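Local coordinates for putative uncharacterized protein (Mycobacterium avium, PDB 2Z6V) that is probably a sulfotransferase, expected to move a sulfuryl group from a donor onto an acceptor molecule, at residues D47-S50 against W51-G54. Sequence-based numbering, arbitrary orientation.
Sequences DSDS and WREG
Ser48 meets the indole of Trp51 at the ring's edge: its carbonyl O lies near the ring plane, 3.0 Å from Trp51 NE1, and takes up a weak hydrogen bond whose N-H...O angle is only 121°. Trp51 CD1 approaches the same oxygen, so the pyrrole side of the indole is turned back under the incoming loop. The torsion responsible is chi1 of Trp51 (57°), which sets CG between the backbone N and the carbonyl carbon and folds the ring toward the residues that precede it. Ser48 also caps the turn into helix 50-64, its OG accepting a weak bond from Ser50 N at 3.4 Å. Next along the chain, Asp49 O accepts from Arg52 N, three residues on, at 3.0 Å, a turn-type bond at the helix start with the donor standing 40° out of the carbonyl plane; a water bridges the same oxygen to Glu53 N, its alpha-helical partner. That oxygen also rides over one face of the indole, near the rim, where Arg52 CB joins it. The Asp49 carboxylate runs side by side with the Arg52 chain, OD2 3.9 Å from Arg52 CB; no salt bridge forms, since OD2 remains 5.2 Å from Arg52 NE, and the extended arginine carries its guanidinium to Asp31 of helix 30-41. Ser50 OG is 3.2 Å from Trp51 N at a poor angle for bonding and instead pairs with Asp198 and Arg87. A second water accepts from Gly54 N, but its link back to Ser50 O is doubtful. Trp51 itself is buried, packed against Phe34 of helix 30-41, Leu84 of helix 70-96 and Phe199 of a loop.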
loop_
_atom_site.group_PDB
_atom_site.type_symbol
_atom_site.label_atom_id
_atom_site.label_comp_id
_atom_site.label_asym_id
_atom_site.label_seq_id
_atom_site.Cartn_x
_atom_site.Cartn_y
_atom_site.Cartn_z
ATOM N N ASP A 47 -22.251 3.176 2.293
ATOM C CA ASP A 47 -22.179 4.114 3.407
ATOM C C ASP A 47 -22.184 5.593 3.055
ATOM O O ASP A 47 -22.720 6.403 3.810
ATOM C CB ASP A 47 -20.967 3.797 4.304
ATOM C CG ASP A 47 -19.680 3.613 3.521
ATOM O OD1 ASP A 47 -19.528 2.567 2.850
ATOM O OD2 ASP A 47 -18.817 4.516 3.580
ATOM N N SER A 48 -21.598 5.956 1.921
ATOM C CA SER A 48 -21.569 7.355 1.535
ATOM C C SER A 48 -21.322 7.552 0.050
ATOM O O SER A 48 -21.385 6.612 -0.736
ATOM C CB SER A 48 -20.502 8.104 2.333
ATOM O OG SER A 48 -19.202 7.722 1.927
ATOM N N ASP A 49 -21.019 8.792 -0.308
ATOM C CA ASP A 49 -20.791 9.212 -1.684
ATOM C C ASP A 49 -19.305 9.417 -1.994
ATOM O O ASP A 49 -18.929 9.622 -3.152
ATOM C CB ASP A 49 -21.529 10.536 -1.897
ATOM C CG ASP A 49 -21.905 10.778 -3.337
ATOM O OD1 ASP A 49 -22.152 11.956 -3.691
ATOM O OD2 ASP A 49 -21.975 9.794 -4.112
ATOM N N SER A 50 -18.473 9.365 -0.956
ATOM C CA SER A 50 -17.030 9.598 -1.070
ATOM C C SER A 50 -16.273 8.857 -2.166
ATOM O O SER A 50 -15.262 9.351 -2.667
ATOM C CB SER A 50 -16.350 9.322 0.276
ATOM O OG SER A 50 -16.502 7.972 0.667
ATOM N N TRP A 51 -16.761 7.678 -2.532
ATOM C CA TRP A 51 -16.122 6.854 -3.548
ATOM C C TRP A 51 -16.239 7.399 -4.961
ATOM O O TRP A 51 -15.354 7.200 -5.787
ATOM C CB TRP A 51 -16.734 5.453 -3.532
ATOM C CG TRP A 51 -18.223 5.469 -3.744
ATOM C CD1 TRP A 51 -19.182 5.574 -2.784
ATOM C CD2 TRP A 51 -18.916 5.424 -5.002
ATOM N NE1 TRP A 51 -20.430 5.598 -3.359
ATOM C CE2 TRP A 51 -20.297 5.510 -4.719
ATOM C CE3 TRP A 51 -18.504 5.323 -6.339
ATOM C CZ2 TRP A 51 -21.274 5.498 -5.727
ATOM C CZ3 TRP A 51 -19.476 5.312 -7.343
ATOM C CH2 TRP A 51 -20.844 5.399 -7.028
ATOM N N ARG A 52 -17.338 8.089 -5.228
ATOM C CA ARG A 52 -17.622 8.599 -6.553
ATOM C C ARG A 52 -16.648 9.577 -7.184
ATOM O O ARG A 52 -16.278 9.411 -8.342
ATOM C CB ARG A 52 -19.024 9.200 -6.577
ATOM C CG ARG A 52 -19.521 9.459 -7.978
ATOM C CD ARG A 52 -20.981 9.872 -8.016
ATOM N NE ARG A 52 -21.543 9.617 -9.341
ATOM C CZ ARG A 52 -21.082 10.150 -10.475
ATOM N NH1 ARG A 52 -20.044 10.981 -10.458
ATOM N NH2 ARG A 52 -21.651 9.838 -11.635
ATOM N N GLU A 53 -16.218 10.591 -6.449
ATOM C CA GLU A 53 -15.325 11.572 -7.051
ATOM C C GLU A 53 -14.078 10.974 -7.707
ATOM O O GLU A 53 -13.783 11.280 -8.864
ATOM C CB GLU A 53 -14.933 12.646 -6.032
ATOM C CG GLU A 53 -14.047 13.720 -6.632
ATOM C CD GLU A 53 -13.912 14.952 -5.762
ATOM O OE1 GLU A 53 -13.999 14.834 -4.516
ATOM O OE2 GLU A 53 -13.697 16.045 -6.334
ATOM N N GLY A 54 -13.359 10.121 -6.977
ATOM C CA GLY A 54 -12.160 9.504 -7.514
ATOM C C GLY A 54 -12.422 8.533 -8.656
ATOM O O GLY A 54 -11.704 8.541 -9.668
HETATM O O HOH W 1 -17.369 11.708 -4.070
HETATM O O HOH W 2 -13.441 9.106 -4.403
#